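Long-range contact in metallo-beta-lactamase (Pseudomonas stutzeri, PDB 4ZEJ), which probably hydrolyses the amide bond of beta-lactam antibiotics with the help of two zinc ions, giving ring-opened substituted beta-amino acids: residues D47-V59 with T82-S94. Sequence-based numbering, arbitrary orientation.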
ATOM      1  N   ASP A  47      -3.797   0.564  -2.635  1.00 21.23           N
ATOM      2  CA  ASP A  47      -3.163  -0.584  -3.290  1.00 21.07           C
ATOM      3  C   ASP A  47      -4.143  -1.612  -3.858  1.00 20.94           C
ATOM      4  O   ASP A  47      -5.128  -1.972  -3.233  1.00 20.76           O
ATOM      5  CB  ASP A  47      -2.122  -1.240  -2.387  1.00 21.00           C
ATOM      6  CG  ASP A  47      -0.893  -0.373  -2.203  1.00 21.43           C
ATOM      7  OD1 ASP A  47      -0.500   0.332  -3.159  1.00 22.17           O
ATOM      8  OD2 ASP A  47      -0.276  -0.442  -1.125  1.00 21.97           O
ATOM      9  N   THR A  48      -3.860  -2.074  -5.072  1.00 21.38           N
ATOM     10  CA  THR A  48      -4.724  -3.028  -5.718  1.00 21.49           C
ATOM     11  C   THR A  48      -4.437  -4.426  -5.190  1.00 21.31           C
ATOM     12  O   THR A  48      -3.341  -4.686  -4.664  1.00 21.46           O
ATOM     13  CB  THR A  48      -4.586  -3.040  -7.253  1.00 22.44           C
ATOM     14  OG1 THR A  48      -3.363  -3.674  -7.651  1.00 22.35           O
ATOM     15  CG2 THR A  48      -4.661  -1.637  -7.829  1.00 23.40           C
ATOM     16  N   PRO A  49      -5.410  -5.336  -5.340  1.00 21.60           N
ATOM     17  CA  PRO A  49      -5.091  -6.751  -5.199  1.00 22.38           C
ATOM     18  C   PRO A  49      -4.060  -7.188  -6.225  1.00 23.11           C
ATOM     19  O   PRO A  49      -3.750  -6.454  -7.165  1.00 23.76           O
ATOM     20  CB  PRO A  49      -6.431  -7.436  -5.434  1.00 22.66           C
ATOM     21  CG  PRO A  49      -7.436  -6.416  -5.024  1.00 22.57           C
ATOM     22  CD  PRO A  49      -6.853  -5.129  -5.515  1.00 22.14           C
ATOM     23  N   TRP A  50      -3.550  -8.394  -6.045  1.00 23.94           N
ATOM     24  CA  TRP A  50      -2.413  -8.891  -6.803  1.00 24.91           C
ATOM     25  C   TRP A  50      -2.818  -9.595  -8.098  1.00 26.68           C
ATOM     26  O   TRP A  50      -1.988 -10.257  -8.700  1.00 28.24           O
ATOM     27  CB  TRP A  50      -1.603  -9.827  -5.899  1.00 24.97           C
ATOM     28  CG  TRP A  50      -0.127  -9.932  -6.173  1.00 25.29           C
ATOM     29  CD1 TRP A  50       0.543  -9.702  -7.359  1.00 26.19           C
ATOM     30  CD2 TRP A  50       0.858 -10.352  -5.239  1.00 25.17           C
ATOM     31  NE1 TRP A  50       1.889  -9.936  -7.192  1.00 26.51           N
ATOM     32  CE2 TRP A  50       2.108 -10.342  -5.904  1.00 25.82           C
ATOM     33  CE3 TRP A  50       0.808 -10.742  -3.890  1.00 24.78           C
ATOM     34  CZ2 TRP A  50       3.287 -10.707  -5.272  1.00 26.54           C
ATOM     35  CZ3 TRP A  50       1.981 -11.107  -3.268  1.00 25.38           C
ATOM     36  CH2 TRP A  50       3.209 -11.079  -3.954  1.00 26.12           C
ATOM     37  N   SER A  51      -4.078  -9.467  -8.521  1.00 26.82           N
ATOM     38  CA  SER A  51      -4.544 -10.020  -9.796  1.00 28.17           C
ATOM     39  C   SER A  51      -5.787  -9.298 -10.295  1.00 28.38           C
ATOM     40  O   SER A  51      -6.488  -8.628  -9.532  1.00 27.37           O
ATOM     41  CB  SER A  51      -4.898 -11.498  -9.650  1.00 29.07           C
ATOM     42  OG  SER A  51      -6.082 -11.661  -8.880  1.00 28.65           O
ATOM     43  N   ASP A  52      -6.063  -9.457 -11.581  1.00 29.81           N
ATOM     44  CA  ASP A  52      -7.311  -8.944 -12.171  1.00 30.58           C
ATOM     45  C   ASP A  52      -8.570  -9.521 -11.569  1.00 30.24           C
ATOM     46  O   ASP A  52      -9.526  -8.785 -11.308  1.00 29.90           O
ATOM     47  CB  ASP A  52      -7.332  -9.206 -13.672  1.00 33.31           C
ATOM     48  CG  ASP A  52      -6.577  -8.178 -14.432  1.00 34.32           C
ATOM     49  OD1 ASP A  52      -6.795  -8.079 -15.650  1.00 36.57           O
ATOM     50  OD2 ASP A  52      -5.781  -7.453 -13.804  1.00 35.25           O
ATOM     51  N   ARG A  53      -8.567 -10.835 -11.379  1.00 30.58           N
ATOM     52  CA  ARG A  53      -9.675 -11.550 -10.757  1.00 31.22           C
ATOM     53  C   ARG A  53     -10.026 -10.911  -9.420  1.00 28.44           C
ATOM     54  O   ARG A  53     -11.185 -10.605  -9.146  1.00 27.54           O
ATOM     55  CB  ARG A  53      -9.289 -13.023 -10.543  1.00 33.50           C
ATOM     56  CG  ARG A  53     -10.390 -13.936  -9.997  1.00 35.92           C
ATOM     57  CD  ARG A  53      -9.778 -15.239  -9.483  1.00 38.19           C
ATOM     58  NE  ARG A  53     -10.761 -16.200  -8.964  1.00 40.84           N
ATOM     59  CZ  ARG A  53     -11.360 -17.174  -9.661  1.00 44.06           C
ATOM     60  NH1 ARG A  53     -11.125 -17.361 -10.963  1.00 46.04           N
ATOM     61  NH2 ARG A  53     -12.226 -17.980  -9.046  1.00 45.61           N
ATOM     62  N   ASP A  54      -9.010 -10.699  -8.590  1.00 26.64           N
ATOM     63  CA  ASP A  54      -9.239 -10.160  -7.252  1.00 25.29           C
ATOM     64  C   ASP A  54      -9.590  -8.668  -7.260  1.00 23.86           C
ATOM     65  O   ASP A  54     -10.367  -8.216  -6.420  1.00 23.25           O
ATOM     66  CB  ASP A  54      -8.043 -10.444  -6.348  1.00 24.98           C
ATOM     67  CG  ASP A  54      -7.914 -11.914  -5.995  1.00 26.77           C
ATOM     68  OD1 ASP A  54      -6.829 -12.310  -5.553  1.00 27.77           O
ATOM     69  OD2 ASP A  54      -8.889 -12.682  -6.144  1.00 28.44           O
ATOM     70  N   THR A  55      -9.036  -7.915  -8.202  1.00 23.43           N
ATOM     71  CA  THR A  55      -9.398  -6.512  -8.382  1.00 23.45           C
ATOM     72  C   THR A  55     -10.879  -6.413  -8.754  1.00 24.52           C
ATOM     73  O   THR A  55     -11.605  -5.619  -8.175  1.00 23.96           O
ATOM     74  CB  THR A  55      -8.494  -5.824  -9.432  1.00 23.68           C
ATOM     75  OG1 THR A  55      -7.141  -5.852  -8.964  1.00 22.84           O
ATOM     76  CG2 THR A  55      -8.901  -4.380  -9.671  1.00 24.03           C
ATOM     77  N   GLU A  56     -11.330  -7.260  -9.673  1.00 26.17           N
ATOM     78  CA  GLU A  56     -12.758  -7.307 -10.017  1.00 27.77           C
ATOM     79  C   GLU A  56     -13.653  -7.644  -8.815  1.00 27.80           C
ATOM     80  O   GLU A  56     -14.680  -6.994  -8.599  1.00 28.09           O
ATOM     81  CB  GLU A  56     -13.008  -8.276 -11.173  1.00 29.96           C
ATOM     82  CG  GLU A  56     -14.466  -8.293 -11.616  1.00 31.87           C
ATOM     83  CD  GLU A  56     -14.719  -8.901 -12.992  1.00 34.44           C
ATOM     84  OE1 GLU A  56     -13.795  -9.029 -13.822  1.00 35.98           O
ATOM     85  OE2 GLU A  56     -15.890  -9.221 -13.260  1.00 36.41           O
ATOM     86  N   THR A  57     -13.261  -8.647  -8.034  1.00 27.72           N
ATOM     87  CA  THR A  57     -14.006  -9.021  -6.829  1.00 28.13           C
ATOM     88  C   THR A  57     -14.151  -7.860  -5.845  1.00 27.53           C
ATOM     89  O   THR A  57     -15.251  -7.592  -5.361  1.00 27.78           O
ATOM     90  CB  THR A  57     -13.358 -10.215  -6.130  1.00 28.49           C
ATOM     91  OG1 THR A  57     -13.312 -11.304  -7.058  1.00 30.28           O
ATOM     92  CG2 THR A  57     -14.162 -10.639  -4.901  1.00 29.30           C
ATOM     93  N   LEU A  58     -13.039  -7.176  -5.581  1.00 25.89           N
ATOM     94  CA  LEU A  58     -13.008  -6.033  -4.697  1.00 25.62           C
ATOM     95  C   LEU A  58     -13.926  -4.906  -5.178  1.00 26.10           C
ATOM     96  O   LEU A  58     -14.707  -4.356  -4.387  1.00 26.69           O
ATOM     97  CB  LEU A  58     -11.576  -5.502  -4.582  1.00 24.84           C
ATOM     98  CG  LEU A  58     -11.379  -4.275  -3.686  1.00 25.14           C
ATOM     99  CD1 LEU A  58     -11.706  -4.647  -2.249  1.00 25.44           C
ATOM    100  CD2 LEU A  58      -9.969  -3.707  -3.815  1.00 24.90           C
ATOM    101  N   VAL A  59     -13.825  -4.566  -6.460  1.00 25.96           N
ATOM    102  CA  VAL A  59     -14.655  -3.492  -7.041  1.00 26.94           C
ATOM    103  C   VAL A  59     -16.150  -3.867  -6.992  1.00 28.21           C
ATOM    104  O   VAL A  59     -17.007  -3.028  -6.663  1.00 28.91           O
ATOM    105  CB  VAL A  59     -14.176  -3.131  -8.469  1.00 27.44           C
ATOM    106  CG1 VAL A  59     -15.130  -2.173  -9.163  1.00 28.64           C
ATOM    107  CG2 VAL A  59     -12.780  -2.507  -8.421  1.00 26.63           C
ATOM    108  N   THR A  82       0.173  -2.737  -7.709  1.00 20.42           N
ATOM    109  CA  THR A  82      -0.250  -2.138  -8.974  1.00 21.26           C
ATOM    110  C   THR A  82      -0.875  -3.116  -9.979  1.00 21.66           C
ATOM    111  O   THR A  82      -1.316  -2.674 -11.034  1.00 22.23           O
ATOM    112  CB  THR A  82       0.955  -1.485  -9.689  1.00 21.83           C
ATOM    113  OG1 THR A  82       1.957  -2.481  -9.938  1.00 22.67           O
ATOM    114  CG2 THR A  82       1.516  -0.339  -8.880  1.00 21.96           C
ATOM    115  N   ALA A  83      -0.949  -4.411  -9.666  1.00 21.86           N
ATOM    116  CA  ALA A  83      -1.452  -5.422 -10.625  1.00 23.10           C
ATOM    117  C   ALA A  83      -2.795  -5.048 -11.267  1.00 23.41           C
ATOM    118  O   ALA A  83      -3.017  -5.315 -12.448  1.00 24.41           O
ATOM    119  CB  ALA A  83      -1.567  -6.799  -9.964  1.00 23.49           C
ATOM    120  N   GLY A  84      -3.685  -4.454 -10.488  1.00 22.45           N
ATOM    121  CA  GLY A  84      -5.026  -4.093 -10.962  1.00 23.14           C
ATOM    122  C   GLY A  84      -5.194  -2.744 -11.632  1.00 23.33           C
ATOM    123  O   GLY A  84      -6.318  -2.390 -12.011  1.00 23.50           O
ATOM    124  N   ILE A  85      -4.116  -1.977 -11.801  1.00 23.45           N
ATOM    125  CA  ILE A  85      -4.221  -0.647 -12.411  1.00 24.36           C
ATOM    126  C   ILE A  85      -4.807  -0.694 -13.828  1.00 25.55           C
ATOM    127  O   ILE A  85      -5.667   0.124 -14.166  1.00 26.35           O
ATOM    128  CB  ILE A  85      -2.864   0.125 -12.389  1.00 24.34           C
ATOM    129  CG1 ILE A  85      -2.573   0.599 -10.955  1.00 24.22           C
ATOM    130  CG2 ILE A  85      -2.886   1.315 -13.346  1.00 25.80           C
ATOM    131  CD1 ILE A  85      -1.266   1.350 -10.784  1.00 24.41           C
ATOM    132  N   LYS A  86      -4.332  -1.619 -14.658  1.00 26.05           N
ATOM    133  CA  LYS A  86      -4.852  -1.746 -16.028  1.00 27.55           C
ATOM    134  C   LYS A  86      -6.356  -2.045 -16.027  1.00 27.55           C
ATOM    135  O   LYS A  86      -7.129  -1.390 -16.755  1.00 28.03           O
ATOM    136  CB  LYS A  86      -4.078  -2.817 -16.798  1.00 28.98           C
ATOM    137  CG  LYS A  86      -4.606  -3.080 -18.190  1.00 31.35           C
ATOM    138  CD  LYS A  86      -3.660  -3.969 -18.959  1.00 33.10           C
ATOM    139  CE  LYS A  86      -4.269  -4.386 -20.280  1.00 35.06           C
ATOM    140  NZ  LYS A  86      -4.559  -3.220 -21.156  1.00 36.44           N
ATOM    141  N   TRP A  87      -6.764  -3.012 -15.201  1.00 26.54           N
ATOM    142  CA  TRP A  87      -8.184  -3.365 -15.052  1.00 27.06           C
ATOM    143  C   TRP A  87      -9.009  -2.150 -14.649  1.00 26.80           C
ATOM    144  O   TRP A  87     -10.056  -1.889 -15.250  1.00 27.52           O
ATOM    145  CB  TRP A  87      -8.380  -4.502 -14.045  1.00 27.02           C
ATOM    146  CG  TRP A  87      -9.751  -5.129 -14.093  1.00 28.11           C
ATOM    147  CD1 TRP A  87     -10.114  -6.263 -14.766  1.00 29.37           C
ATOM    148  CD2 TRP A  87     -10.943  -4.650 -13.446  1.00 28.64           C
ATOM    149  NE1 TRP A  87     -11.455  -6.517 -14.578  1.00 30.37           N
ATOM    150  CE2 TRP A  87     -11.984  -5.549 -13.767  1.00 29.81           C
ATOM    151  CE3 TRP A  87     -11.230  -3.552 -12.622  1.00 28.26           C
ATOM    152  CZ2 TRP A  87     -13.281  -5.382 -13.301  1.00 30.76           C
ATOM    153  CZ3 TRP A  87     -12.522  -3.389 -12.158  1.00 29.26           C
ATOM    154  CH2 TRP A  87     -13.532  -4.297 -12.498  1.00 30.42           C
ATOM    155  N   LEU A  88      -8.523  -1.400 -13.658  1.00 26.17           N
ATOM    156  CA  LEU A  88      -9.219  -0.191 -13.196  1.00 26.54           C
ATOM    157  C   LEU A  88      -9.305   0.853 -14.308  1.00 27.83           C
ATOM    158  O   LEU A  88     -10.392   1.408 -14.551  1.00 28.42           O
ATOM    159  CB  LEU A  88      -8.539   0.392 -11.944  1.00 25.94           C
ATOM    160  CG  LEU A  88      -8.641  -0.494 -10.692  1.00 25.12           C
ATOM    161  CD1 LEU A  88      -7.686  -0.037  -9.597  1.00 24.46           C
ATOM    162  CD2 LEU A  88     -10.047  -0.566 -10.126  1.00 25.87           C
ATOM    163  N   ASN A  89      -8.179   1.102 -14.987  1.00 27.91           N
ATOM    164  CA  ASN A  89      -8.153   2.027 -16.133  1.00 30.05           C
ATOM    165  C   ASN A  89      -9.189   1.657 -17.189  1.00 31.40           C
ATOM    166  O   ASN A  89      -9.956   2.518 -17.644  1.00 32.81           O
ATOM    167  CB  ASN A  89      -6.755   2.107 -16.781  1.00 30.15           C
ATOM    168  CG  ASN A  89      -5.715   2.786 -15.893  1.00 29.71           C
ATOM    169  OD1 ASN A  89      -6.049   3.468 -14.922  1.00 29.77           O
ATOM    170  ND2 ASN A  89      -4.436   2.587 -16.221  1.00 29.75           N
ATOM    171  N   ASP A  90      -9.227   0.375 -17.557  1.00 31.88           N
ATOM    172  CA  ASP A  90     -10.155  -0.128 -18.587  1.00 33.19           C
ATOM    173  C   ASP A  90     -11.632  -0.020 -18.195  1.00 33.70           C
ATOM    174  O   ASP A  90     -12.502   0.110 -19.060  1.00 34.42           O
ATOM    175  CB  ASP A  90      -9.818  -1.584 -18.965  1.00 33.84           C
ATOM    176  CG  ASP A  90      -8.493  -1.718 -19.712  1.00 35.07           C
ATOM    177  OD1 ASP A  90      -7.951  -0.712 -20.207  1.00 36.63           O
ATOM    178  OD2 ASP A  90      -7.987  -2.848 -19.814  1.00 35.59           O
ATOM    179  N   GLN A  91     -11.908  -0.051 -16.893  1.00 32.87           N
ATOM    180  CA  GLN A  91     -13.267   0.111 -16.366  1.00 33.93           C
ATOM    181  C   GLN A  91     -13.597   1.577 -15.995  1.00 34.11           C
ATOM    182  O   GLN A  91     -14.646   1.845 -15.401  1.00 35.21           O
ATOM    183  CB  GLN A  91     -13.457  -0.847 -15.168  1.00 33.50           C
ATOM    184  CG  GLN A  91     -14.076  -2.205 -15.508  1.00 34.14           C
ATOM    185  CD  GLN A  91     -13.431  -2.920 -16.683  1.00 34.61           C
ATOM    186  OE1 GLN A  91     -14.029  -3.022 -17.745  1.00 35.67           O
ATOM    187  NE2 GLN A  91     -12.219  -3.433 -16.491  1.00 33.86           N
ATOM    188  N   SER A  92     -12.726   2.519 -16.382  1.00 34.16           N
ATOM    189  CA  SER A  92     -12.909   3.970 -16.148  1.00 34.86           C
ATOM    190  C   SER A  92     -12.868   4.401 -14.672  1.00 34.28           C
ATOM    191  O   SER A  92     -13.455   5.426 -14.305  1.00 34.91           O
ATOM    192  CB  SER A  92     -14.190   4.482 -16.829  1.00 37.05           C
ATOM    193  OG  SER A  92     -14.297   3.950 -18.133  1.00 37.59           O
ATOM    194  N   ILE A  93     -12.155   3.628 -13.845  1.00 32.29           N
ATOM    195  CA  ILE A  93     -11.973   3.933 -12.430  1.00 31.93           C
ATOM    196  C   ILE A  93     -10.623   4.639 -12.286  1.00 31.27           C
ATOM    197  O   ILE A  93      -9.607   4.095 -12.695  1.00 30.35           O
ATOM    198  CB  ILE A  93     -12.005   2.655 -11.566  1.00 30.86           C
ATOM    199  CG1 ILE A  93     -13.387   1.994 -11.643  1.00 31.69           C
ATOM    200  CG2 ILE A  93     -11.636   2.973 -10.116  1.00 30.25           C
ATOM    201  CD1 ILE A  93     -13.411   0.536 -11.227  1.00 31.18           C
ATOM    202  N   SER A  94     -10.624   5.842 -11.706  1.00 31.83           N
ATOM    203  CA  SER A  94      -9.406   6.659 -11.596  1.00 31.50           C
ATOM    204  C   SER A  94      -8.303   5.965 -10.794  1.00 29.60           C
ATOM    205  O   SER A  94      -8.545   5.484  -9.698  1.00 29.17           O
ATOM    206  CB  SER A  94      -9.721   8.008 -10.935  1.00 32.91           C
ATOM    207  OG  SER A  94     -10.690   8.736 -11.669  1.00 34.92           O
TER
HETATM  208  O   HOH W   1      -4.962  -5.057 -14.320  1.00 24.59           O
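Thr48 OG1 accepts a nearly straight hydrogen bond from Gly84 N (3.0 Å, 167° at the hydrogen) and donates its own proton to Pro49 O at 2.8 Å. A chi1 of 74° sets this hydroxyl between its backbone N and carbonyl carbon, facing the Thr82–Ile85 type I turn, while CG2 packs alongside Leu88 CD1. Gly84 packs close: its CA lies 3.4 Å from Thr55 OG1. That hydroxyl, buried like Thr48's, donates to Ser51 O, which also takes Thr55 N from the other face of its carbonyl plane. One water joins the segments, donating to Asp52 OD2 (2.6 Å) and Ala83 O (2.7 Å) and accepting from Trp87 N near the start of helix 85-90.

The Trp87 indole, its CG anti to the backbone N, enters helix 52-64 as a knob among Asp52, Thr55, Glu56 and Val59. Glu56 CA and CB cover one face, CB 3.4 Å above the plane; Gln91 NE2 lies over the centre of the opposite face. Deeper in, Val59 CG2 meets Leu88 CD2, and Val59 CG1 meets Ile93 CD1 tip to tip (3.8 Å), both residues also touching Leu69 of strand 68-73. The axes of 52-59 and 85-90 cross at -50° beside the large sheet of the metallo-beta-lactamase fold; at the loop end the Trp50 side chain, whose backbone borders Ala83 CB, lies about 4 Å, at nearest atoms, from those of the zinc ligands Asp80 and His199. Direct and water-mediated polar bonds thus join the turn and the start of helix 85-90 to 48-52, while mainly apolar and CH-pi packing fills the helix interface.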